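Local coordinates for protein LYND (Lyngbya aestuarii, PDB 4V1T) that probably uses ATP to cyclise residues of cyanobactin precursor peptides into azoline heterocycles, acting as a YcaO-type cyclodehydratase, at residues Pro11-Glu16 with Ala30-Thr35; Tyr70-Leu75 with Gly79-Ala84; Ala465-Leu470 with Ile481-Asp486; Ser742-Gly747 with Ala766-Thr771. All coordinates share one frame; numbering follows the deposited sequence.

Contact 1: Pro11-Glu16 with Ala30-Thr35; sequences PHFHVE and ANHALT
Phe13 reaches across to His32 and the carbonyl of Ala30, and its side chain carries nearly all of the contact. From CB, which points toward segment 30-35, CG lies anti to the carbonyl carbon (chi1 -75°), and this sends the ring toward those residues. On the way out one ring face receives CE1 of His12, 3.2 Å above the plane of the Phe13 ring and near its rim. Further along, Phe13 CE1 has Ala30 O at its edge, 3.8 Å away and close to the ring plane. The tip atom CZ of Phe13 comes to 3.3 Å from His32 ND1. The two rings meet obliquely, their planes 79° apart. A flat apolar ring suits this place because it can bridge from residue 13 to segment 30-35, past the middle strand 22-26. Shortening Phe13 to an alanine is likely to take the ring from one side of the His32 imidazole, leaving Tyr80 as its aromatic neighbour, and to remove the packing against Leu25. In the three-stranded antiparallel sheet, strand 22-26 runs between strands 14-18 and 31-35; Tyr80 packs edge-to-face on His32, and strand 31-35 pairs with a strand from the chain of another protein.

Contact 2: Tyr70-Leu75 with Gly79-Ala84; sequences YVLERL and GYLTEA
Backbone hydrogen bonds from Tyr80 and Leu81 converge on the carbonyl oxygen of Leu75. Tyr80 N donates to Leu75 O over 2.9 Å, and Leu81 N adds a weak bond to the same Leu75 O at 3.3 Å. These bonds lie at the Schellman motif that ends helix 65-78. Its pivot is Gly79, whose positive phi of 88° would press any CB against the preceding carbonyl oxygen, a conformation that only glycine takes up comfortably. The chain then leaves the helix for strand 81-83, the outer strand that pairs with 6-9, in what sequence identifies as a winged helix-turn-helix domain. Apolar contacts follow the polar ones. Leu75 CD2 meets Tyr80 CB at 4.1 Å, the side chains crossing at about a right angle, while Leu75 CB lies 3.8 Å from Leu81 CB. Leu81 holds CG anti to its own backbone N (chi1 -172°), which brings its CD2 back over the helix to 3.8 Å from Leu72 CB. Branched leucines suit the helix side of the seam, since Leu72 and Leu75 can touch both the strand and the apolar interior: both also pack on Leu46, Leu72 on Leu7 and Leu75 on Ile9.

Contact 3: Ala465-Leu470 with Ile481-Asp486; sequences ANRETL and IPQRFD
The carbonyl oxygen of Ile481 is held by two nitrogens of one arginine. Arg467 NE donates to Ile481 O at 2.9 Å, and Arg467 NH2 reaches the same Ile481 O at 3.0 Å. This is a side-on grip: the oxygen lies at the guanidinium edge, near its plane. Neither bond is straight, the N-H...O angles being 145° and 138°, as expected when two donors share one acceptor. NH2 comes in the carbonyl plane, whereas NE sits above it. Arg467 opens helix 467-473, and its CG stands between the backbone N and the carbonyl carbon (chi1 66°); a second bend at chi3 turns the guanidinium onto the loop. CG of Gln483 lies over one guanidinium face, toward the rim, 3.5 Å from Arg467 NH1. The amide of Gln483 is engaged by a neighbouring loop, NE2 donating to Pro520 O. Beside this polar grip, the methyl CD1 of Leu470 meets CD1 of Ile481 at 3.9 Å, one helical turn along, a use for branched apolar residues on both sides. Because the arginine recognises a neutral main-chain carbonyl rather than a carboxylate, the grip probably sets the path of the loop against the helix start without pairing the charge within it.

Contact 4: Ser742-Gly747 with Ala766-Thr771; sequences SRFGEG and AQMNPT
The Phe744 ring lies between the backbone of Ser742 and Met768. One face has the carbonyl carbon of Ser742, 4.0 Å above the ring plane and offset toward the rim; over the centre of the opposite face stands CB of Met768. This CH-pi contact is nearly axial, Met768 CB being 3.9 Å from the Phe744 centroid and 11° off the ring normal. At the ring's far end, Phe744 CZ approaches Asn769 O obliquely at 4.1 Å. With Met768 CG anti to its carbonyl carbon (chi1 -73°), that CG passes Phe744 CD1 at 4.0 Å; the bend at chi2 then carries the sulfur off to one side. The resulting Met-aromatic contact is oblique, with SD 5.4 Å from the Phe744 centroid. Next in the chain comes an Asx turn, Thr771 N donating to Asn769 OD1 over 2.9 Å, while ND2 of Asn769 bonds to Tyr674 OH. Pro770 and Pro772 fall in the proline-rich C-terminal tail. A serine in place of Phe744 would probably leave the CB of Met768 without its aromatic face and lose the packing between the two segments. The flexible thioether suits a spot walled by several groups: Met768 also packs on Leu749 and Tyr750 of helix 748-755 and on Tyr560 of helix 538-561.

Overall arrangement
From the N terminus, contact 1 comes first, its 13 intervening residues including the strand 22-26 that runs between its two outer strands. Contact 2 follows in series, closing the short helix-to-strand turn within the winged-helix region; the two touch, with centres 13 Å apart, through Tyr80 with His32 and Phe13, and Leu75 with Leu34. On the opposite side of the chain's centre, contact 3 closes a ten-residue loop in the YcaO region, its centre about 79 Å from that of contact 1, and contact 4 ties the segment before helix 748-755 to the C-terminal tail. Contacts 3 and 4 lie 15 Å apart between centres without touching, although Gln463 bonds Phe744 and also packs on Ile481. None of the four nests in or crosses another.

Contact 1: Pro11-Glu16 with Ala30-Thr35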
# COMPACT_ATOMS: atom_id res chain seq x y z
N PRO B 11 21.24 -11.80 -25.35
CA PRO B 11 22.39 -10.98 -24.97
C PRO B 11 22.25 -10.18 -23.69
O PRO B 11 23.20 -9.50 -23.30
CB PRO B 11 22.56 -10.04 -26.17
CG PRO B 11 21.20 -9.92 -26.74
CD PRO B 11 20.56 -11.26 -26.55
N HIS B 12 21.10 -10.26 -23.02
CA HIS B 12 20.94 -9.55 -21.76
C HIS B 12 21.55 -10.37 -20.62
O HIS B 12 21.72 -9.88 -19.52
CB HIS B 12 19.47 -9.21 -21.49
CG HIS B 12 18.60 -10.40 -21.23
ND1 HIS B 12 18.45 -10.94 -19.97
CD2 HIS B 12 17.80 -11.13 -22.04
CE1 HIS B 12 17.61 -11.95 -20.02
NE2 HIS B 12 17.20 -12.08 -21.27
N PHE B 13 21.90 -11.62 -20.92
CA PHE B 13 22.56 -12.49 -19.96
C PHE B 13 24.08 -12.36 -20.02
O PHE B 13 24.66 -12.36 -21.10
CB PHE B 13 22.17 -13.95 -20.19
CG PHE B 13 20.79 -14.29 -19.73
CD1 PHE B 13 20.36 -13.93 -18.45
CD2 PHE B 13 19.92 -14.98 -20.56
CE1 PHE B 13 19.08 -14.24 -18.03
CE2 PHE B 13 18.64 -15.29 -20.14
CZ PHE B 13 18.21 -14.92 -18.88
N HIS B 14 24.70 -12.23 -18.86
CA HIS B 14 26.13 -12.47 -18.73
C HIS B 14 26.32 -13.97 -18.48
O HIS B 14 25.76 -14.53 -17.54
CB HIS B 14 26.72 -11.64 -17.60
CG HIS B 14 28.07 -12.09 -17.17
ND1 HIS B 14 29.14 -12.19 -18.03
CD2 HIS B 14 28.54 -12.48 -15.96
CE1 HIS B 14 30.20 -12.62 -17.38
NE2 HIS B 14 29.87 -12.81 -16.11
N VAL B 15 27.10 -14.61 -19.35
CA VAL B 15 27.33 -16.04 -19.27
C VAL B 15 28.56 -16.34 -18.42
O VAL B 15 29.66 -15.91 -18.74
CB VAL B 15 27.52 -16.65 -20.68
CG1 VAL B 15 27.89 -18.13 -20.60
CG2 VAL B 15 26.25 -16.48 -21.49
N GLU B 16 28.37 -17.09 -17.34
CA GLU B 16 29.47 -17.48 -16.47
C GLU B 16 29.57 -19.00 -16.37
O GLU B 16 28.75 -19.65 -15.73
CB GLU B 16 29.29 -16.85 -15.09
CG GLU B 16 30.57 -16.78 -14.26
CD GLU B 16 31.65 -15.95 -14.92
OE1 GLU B 16 31.58 -14.70 -14.88
OE2 GLU B 16 32.56 -16.56 -15.51
N ALA B 30 16.75 -11.01 -13.80
CA ALA B 30 16.53 -12.43 -13.58
C ALA B 30 17.83 -13.22 -13.74
O ALA B 30 18.72 -12.85 -14.52
CB ALA B 30 15.46 -12.95 -14.54
N ASN B 31 17.94 -14.31 -12.99
CA ASN B 31 19.12 -15.17 -13.01
C ASN B 31 18.72 -16.60 -13.32
O ASN B 31 17.67 -17.07 -12.88
CB ASN B 31 19.84 -15.10 -11.67
CG ASN B 31 20.53 -13.77 -11.45
OD1 ASN B 31 21.11 -13.20 -12.36
ND2 ASN B 31 20.48 -13.27 -10.22
N HIS B 32 19.55 -17.29 -14.10
CA HIS B 32 19.29 -18.68 -14.48
C HIS B 32 20.54 -19.55 -14.38
O HIS B 32 21.66 -19.06 -14.53
CB HIS B 32 18.77 -18.75 -15.92
CG HIS B 32 17.42 -18.13 -16.10
ND1 HIS B 32 17.24 -16.79 -16.34
CD2 HIS B 32 16.18 -18.68 -16.08
CE1 HIS B 32 15.95 -16.53 -16.46
NE2 HIS B 32 15.28 -17.66 -16.31
N ALA B 33 20.32 -20.83 -14.13
CA ALA B 33 21.41 -21.80 -14.06
C ALA B 33 21.12 -22.97 -14.98
O ALA B 33 20.05 -23.57 -14.92
CB ALA B 33 21.60 -22.28 -12.63
N LEU B 34 22.08 -23.26 -15.86
CA LEU B 34 22.02 -24.46 -16.69
C LEU B 34 22.98 -25.51 -16.13
O LEU B 34 24.10 -25.19 -15.73
CB LEU B 34 22.39 -24.15 -18.13
CG LEU B 34 21.62 -23.02 -18.82
CD1 LEU B 34 22.38 -22.57 -20.04
CD2 LEU B 34 20.23 -23.49 -19.21
N THR B 35 22.52 -26.76 -16.10
CA THR B 35 23.35 -27.86 -15.64
C THR B 35 23.61 -28.82 -16.79
O THR B 35 22.68 -29.27 -17.46
CB THR B 35 22.69 -28.61 -14.47
OG1 THR B 35 22.34 -27.68 -13.45
CG2 THR B 35 23.65 -29.68 -13.90

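Contact 2: Tyr70-Leu75 with Gly79-Ala84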
# COMPACT_ATOMS: atom_id res chain seq x y z
N TYR B 70 20.40 -31.31 -30.40
CA TYR B 70 19.54 -31.56 -29.26
C TYR B 70 19.70 -30.50 -28.17
O TYR B 70 18.73 -30.10 -27.53
CB TYR B 70 19.85 -32.93 -28.67
CG TYR B 70 18.98 -33.30 -27.48
CD1 TYR B 70 17.65 -33.69 -27.65
CD2 TYR B 70 19.49 -33.27 -26.19
CE1 TYR B 70 16.87 -34.03 -26.57
CE2 TYR B 70 18.72 -33.62 -25.10
CZ TYR B 70 17.41 -34.00 -25.29
OH TYR B 70 16.65 -34.33 -24.20
N VAL B 71 20.93 -30.05 -27.95
CA VAL B 71 21.19 -29.03 -26.94
C VAL B 71 20.51 -27.71 -27.32
O VAL B 71 19.88 -27.07 -26.48
CB VAL B 71 22.71 -28.80 -26.76
CG1 VAL B 71 22.99 -27.54 -25.94
CG2 VAL B 71 23.34 -29.99 -26.07
N LEU B 72 20.66 -27.30 -28.57
CA LEU B 72 20.08 -26.05 -29.03
C LEU B 72 18.56 -26.10 -29.03
O LEU B 72 17.92 -25.09 -28.74
CB LEU B 72 20.59 -25.69 -30.43
CG LEU B 72 22.11 -25.54 -30.55
CD1 LEU B 72 22.50 -25.15 -31.96
CD2 LEU B 72 22.68 -24.55 -29.54
N GLU B 73 17.99 -27.27 -29.32
CA GLU B 73 16.54 -27.39 -29.33
C GLU B 73 16.01 -27.15 -27.96
O GLU B 73 15.01 -26.51 -27.77
CB GLU B 73 16.08 -28.76 -29.80
CG GLU B 73 16.61 -29.13 -31.16
CD GLU B 73 15.56 -29.62 -32.13
OE1 GLU B 73 14.35 -29.50 -31.84
OE2 GLU B 73 15.94 -30.14 -33.21
N ARG B 74 16.70 -27.70 -27.00
CA ARG B 74 16.30 -27.55 -25.63
C ARG B 74 16.37 -26.10 -25.20
O ARG B 74 15.47 -25.60 -24.56
CB ARG B 74 17.20 -28.38 -24.73
CG ARG B 74 16.47 -29.39 -23.90
CD ARG B 74 17.43 -30.15 -23.04
NE ARG B 74 17.02 -30.04 -21.66
CZ ARG B 74 16.04 -30.73 -21.14
NH1 ARG B 74 15.38 -31.59 -21.87
NH2 ARG B 74 15.74 -30.56 -19.88
N LEU B 75 17.47 -25.45 -25.54
CA LEU B 75 17.67 -24.05 -25.17
C LEU B 75 16.63 -23.19 -25.85
O LEU B 75 16.07 -22.30 -25.26
CB LEU B 75 19.06 -23.58 -25.55
CG LEU B 75 20.18 -24.18 -24.72
CD1 LEU B 75 21.51 -23.89 -25.34
CD2 LEU B 75 20.14 -23.66 -23.31
N GLY B 79 13.51 -21.03 -24.20
CA GLY B 79 13.54 -19.59 -24.43
C GLY B 79 14.86 -18.91 -24.14
O GLY B 79 14.89 -17.71 -23.96
N TYR B 80 15.94 -19.68 -24.08
CA TYR B 80 17.27 -19.14 -23.80
C TYR B 80 18.02 -18.79 -25.07
O TYR B 80 18.85 -17.90 -25.08
CB TYR B 80 18.09 -20.14 -23.00
CG TYR B 80 17.55 -20.41 -21.62
CD1 TYR B 80 17.64 -19.44 -20.62
CD2 TYR B 80 16.96 -21.62 -21.30
CE1 TYR B 80 17.15 -19.68 -19.36
CE2 TYR B 80 16.47 -21.86 -20.02
CZ TYR B 80 16.58 -20.88 -19.05
OH TYR B 80 16.10 -21.10 -17.78
N LEU B 81 17.73 -19.53 -26.14
CA LEU B 81 18.45 -19.35 -27.40
C LEU B 81 17.65 -18.46 -28.33
O LEU B 81 16.42 -18.47 -28.29
CB LEU B 81 18.71 -20.71 -28.07
CG LEU B 81 19.63 -20.70 -29.29
CD1 LEU B 81 21.06 -20.41 -28.88
CD2 LEU B 81 19.54 -22.03 -30.03
N THR B 82 18.35 -17.69 -29.15
CA THR B 82 17.69 -16.88 -30.16
C THR B 82 18.62 -16.58 -31.33
O THR B 82 19.84 -16.72 -31.23
CB THR B 82 17.17 -15.54 -29.57
OG1 THR B 82 16.42 -14.82 -30.56
CG2 THR B 82 18.32 -14.66 -29.06
N GLU B 83 18.02 -16.19 -32.43
CA GLU B 83 18.75 -15.69 -33.58
C GLU B 83 19.30 -14.30 -33.23
O GLU B 83 18.61 -13.50 -32.59
CB GLU B 83 17.82 -15.61 -34.79
CG GLU B 83 18.47 -15.82 -36.13
CD GLU B 83 17.54 -15.46 -37.28
OE1 GLU B 83 16.31 -15.37 -37.04
OE2 GLU B 83 18.04 -15.25 -38.40
N ALA B 84 20.52 -14.01 -33.65
CA ALA B 84 21.08 -12.68 -33.44
C ALA B 84 20.67 -11.75 -34.58
O ALA B 84 20.53 -12.18 -35.72
CB ALA B 84 22.59 -12.74 -33.33

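Contact 3: Ala465-Leu470 with Ile481-Asp486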
# COMPACT_ATOMS: atom_id res chain seq x y z
N ALA B 465 -43.24 30.49 2.53
CA ALA B 465 -43.68 31.87 2.43
C ALA B 465 -42.59 32.86 2.81
O ALA B 465 -42.44 33.90 2.17
CB ALA B 465 -44.90 32.10 3.30
N ASN B 466 -41.83 32.52 3.85
CA ASN B 466 -40.79 33.41 4.38
C ASN B 466 -39.39 32.97 3.98
O ASN B 466 -38.41 33.39 4.59
CB ASN B 466 -40.90 33.48 5.90
CG ASN B 466 -42.31 33.85 6.36
OD1 ASN B 466 -42.93 34.76 5.82
ND2 ASN B 466 -42.83 33.13 7.35
N ARG B 467 -39.31 32.14 2.94
CA ARG B 467 -38.08 31.45 2.60
C ARG B 467 -36.89 32.37 2.36
O ARG B 467 -35.78 32.04 2.72
CB ARG B 467 -38.28 30.57 1.36
CG ARG B 467 -38.56 31.33 0.07
CD ARG B 467 -38.66 30.38 -1.11
NE ARG B 467 -37.36 29.82 -1.48
CZ ARG B 467 -36.50 30.41 -2.29
NH1 ARG B 467 -36.78 31.58 -2.86
NH2 ARG B 467 -35.34 29.82 -2.55
N GLU B 468 -37.13 33.53 1.75
CA GLU B 468 -36.03 34.40 1.36
C GLU B 468 -35.36 35.01 2.58
O GLU B 468 -34.12 35.04 2.69
CB GLU B 468 -36.51 35.49 0.40
CG GLU B 468 -36.92 34.94 -0.97
CD GLU B 468 -37.15 36.02 -2.00
OE1 GLU B 468 -36.87 37.20 -1.70
OE2 GLU B 468 -37.62 35.70 -3.12
N THR B 469 -36.17 35.49 3.51
CA THR B 469 -35.67 36.04 4.77
C THR B 469 -35.00 34.95 5.60
O THR B 469 -33.94 35.16 6.17
CB THR B 469 -36.79 36.68 5.60
OG1 THR B 469 -37.44 37.68 4.81
CG2 THR B 469 -36.24 37.31 6.88
N LEU B 470 -35.63 33.79 5.65
CA LEU B 470 -35.13 32.68 6.46
C LEU B 470 -33.80 32.18 5.94
O LEU B 470 -32.91 31.88 6.73
CB LEU B 470 -36.16 31.55 6.51
CG LEU B 470 -37.44 31.91 7.26
CD1 LEU B 470 -38.50 30.84 7.03
CD2 LEU B 470 -37.18 32.09 8.75
N ILE B 481 -34.21 26.62 1.92
CA ILE B 481 -35.59 26.36 1.54
C ILE B 481 -35.76 26.69 0.07
O ILE B 481 -35.63 27.85 -0.30
CB ILE B 481 -36.58 27.20 2.37
CG1 ILE B 481 -36.26 27.07 3.87
CG2 ILE B 481 -38.02 26.77 2.08
CD1 ILE B 481 -36.97 28.11 4.73
N PRO B 482 -36.06 25.69 -0.77
CA PRO B 482 -36.18 26.00 -2.18
C PRO B 482 -37.46 26.74 -2.51
O PRO B 482 -38.34 26.83 -1.66
CB PRO B 482 -36.16 24.63 -2.86
CG PRO B 482 -36.43 23.62 -1.80
CD PRO B 482 -36.50 24.31 -0.47
N GLN B 483 -37.54 27.27 -3.72
CA GLN B 483 -38.78 27.86 -4.21
C GLN B 483 -39.85 26.76 -4.28
O GLN B 483 -39.52 25.57 -4.23
CB GLN B 483 -38.59 28.49 -5.59
CG GLN B 483 -37.50 29.56 -5.66
CD GLN B 483 -37.15 29.94 -7.08
OE1 GLN B 483 -37.90 29.66 -8.00
NE2 GLN B 483 -36.00 30.57 -7.25
N ARG B 484 -41.11 27.16 -4.39
CA ARG B 484 -42.18 26.18 -4.46
C ARG B 484 -42.19 25.50 -5.81
O ARG B 484 -41.72 26.03 -6.79
CB ARG B 484 -43.55 26.82 -4.18
CG ARG B 484 -43.81 27.05 -2.70
CD ARG B 484 -45.28 27.15 -2.40
NE ARG B 484 -45.81 25.90 -1.86
CZ ARG B 484 -46.13 25.68 -0.58
NH1 ARG B 484 -45.99 26.63 0.34
NH2 ARG B 484 -46.61 24.50 -0.23
N PHE B 485 -42.72 24.29 -5.83
CA PHE B 485 -42.85 23.54 -7.06
C PHE B 485 -44.09 23.96 -7.85
O PHE B 485 -45.21 23.65 -7.45
CB PHE B 485 -42.93 22.07 -6.73
CG PHE B 485 -43.13 21.20 -7.92
CD1 PHE B 485 -42.11 21.04 -8.83
CD2 PHE B 485 -44.32 20.53 -8.13
CE1 PHE B 485 -42.27 20.24 -9.93
CE2 PHE B 485 -44.49 19.73 -9.23
CZ PHE B 485 -43.47 19.58 -10.14
N ASP B 486 -43.88 24.67 -8.95
CA ASP B 486 -44.97 25.00 -9.89
C ASP B 486 -45.35 23.78 -10.72
O ASP B 486 -44.70 23.45 -11.72
CB ASP B 486 -44.56 26.16 -10.80
CG ASP B 486 -45.69 26.62 -11.70
OD1 ASP B 486 -46.84 26.19 -11.50
OD2 ASP B 486 -45.43 27.43 -12.62

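Contact 4: Ser742-Gly747 with Ala766-Thr771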
# COMPACT_ATOMS: atom_id res chain seq x y z
N SER B 742 -33.54 21.31 9.23
CA SER B 742 -34.67 22.08 9.73
C SER B 742 -35.83 22.15 8.72
O SER B 742 -36.08 23.19 8.11
CB SER B 742 -34.22 23.50 10.10
OG SER B 742 -33.26 23.48 11.14
N ARG B 743 -36.55 21.04 8.58
CA ARG B 743 -37.71 20.96 7.68
C ARG B 743 -38.95 20.60 8.50
O ARG B 743 -39.09 19.48 8.95
CB ARG B 743 -37.46 19.94 6.57
CG ARG B 743 -36.18 20.23 5.79
CD ARG B 743 -35.95 19.24 4.68
NE ARG B 743 -34.85 19.61 3.79
CZ ARG B 743 -34.47 18.88 2.75
NH1 ARG B 743 -35.08 17.73 2.47
NH2 ARG B 743 -33.47 19.29 1.98
N PHE B 744 -39.83 21.58 8.68
CA PHE B 744 -40.89 21.49 9.68
C PHE B 744 -42.29 21.36 9.10
O PHE B 744 -43.26 21.80 9.71
CB PHE B 744 -40.83 22.71 10.60
CG PHE B 744 -39.51 22.89 11.29
CD1 PHE B 744 -38.78 21.78 11.71
CD2 PHE B 744 -39.01 24.15 11.54
CE1 PHE B 744 -37.57 21.93 12.35
CE2 PHE B 744 -37.79 24.31 12.18
CZ PHE B 744 -37.07 23.21 12.59
N GLY B 745 -42.40 20.74 7.93
CA GLY B 745 -43.71 20.43 7.36
C GLY B 745 -44.42 19.38 8.21
O GLY B 745 -43.79 18.65 8.97
N GLU B 746 -45.74 19.33 8.09
CA GLU B 746 -46.55 18.40 8.88
C GLU B 746 -46.18 16.94 8.57
O GLU B 746 -45.68 16.63 7.50
CB GLU B 746 -48.04 18.63 8.60
CG GLU B 746 -48.50 18.25 7.18
CD GLU B 746 -49.95 18.64 6.90
OE1 GLU B 746 -50.58 19.32 7.75
OE2 GLU B 746 -50.47 18.28 5.83
N GLY B 747 -46.41 16.06 9.54
CA GLY B 747 -46.14 14.64 9.39
C GLY B 747 -45.48 14.00 10.59
O GLY B 747 -45.79 14.29 11.74
N ALA B 766 -43.52 26.40 15.88
CA ALA B 766 -42.77 27.44 16.56
C ALA B 766 -41.98 26.91 17.75
O ALA B 766 -41.05 27.56 18.22
CB ALA B 766 -43.72 28.54 17.02
N GLN B 767 -42.35 25.73 18.25
CA GLN B 767 -41.70 25.12 19.40
C GLN B 767 -40.62 24.14 18.99
O GLN B 767 -39.98 23.54 19.85
CB GLN B 767 -42.71 24.39 20.27
CG GLN B 767 -43.80 25.28 20.84
CD GLN B 767 -44.87 24.48 21.55
OE1 GLN B 767 -45.57 23.67 20.95
NE2 GLN B 767 -45.00 24.71 22.85
N MET B 768 -40.44 23.95 17.69
CA MET B 768 -39.36 23.09 17.21
C MET B 768 -38.02 23.74 17.56
O MET B 768 -37.91 24.96 17.63
CB MET B 768 -39.46 22.85 15.70
CG MET B 768 -40.57 21.90 15.28
SD MET B 768 -40.45 20.29 16.07
CE MET B 768 -41.96 19.47 15.60
N ASN B 769 -37.01 22.90 17.79
CA ASN B 769 -35.69 23.37 18.18
C ASN B 769 -35.21 24.46 17.23
O ASN B 769 -35.09 24.22 16.03
CB ASN B 769 -34.70 22.21 18.18
CG ASN B 769 -33.42 22.52 18.93
OD1 ASN B 769 -33.06 23.68 19.14
ND2 ASN B 769 -32.72 21.47 19.33
N PRO B 770 -34.97 25.68 17.75
CA PRO B 770 -34.49 26.76 16.90
C PRO B 770 -33.02 26.60 16.52
O PRO B 770 -32.54 27.32 15.64
CB PRO B 770 -34.69 28.00 17.78
CG PRO B 770 -34.55 27.49 19.16
CD PRO B 770 -35.13 26.11 19.15
N THR B 771 -32.32 25.69 17.18
CA THR B 771 -30.92 25.42 16.87
C THR B 771 -30.81 24.34 15.80
O THR B 771 -31.20 23.20 16.04
CB THR B 771 -30.15 24.95 18.11
OG1 THR B 771 -30.23 25.95 19.12
CG2 THR B 771 -28.67 24.71 17.76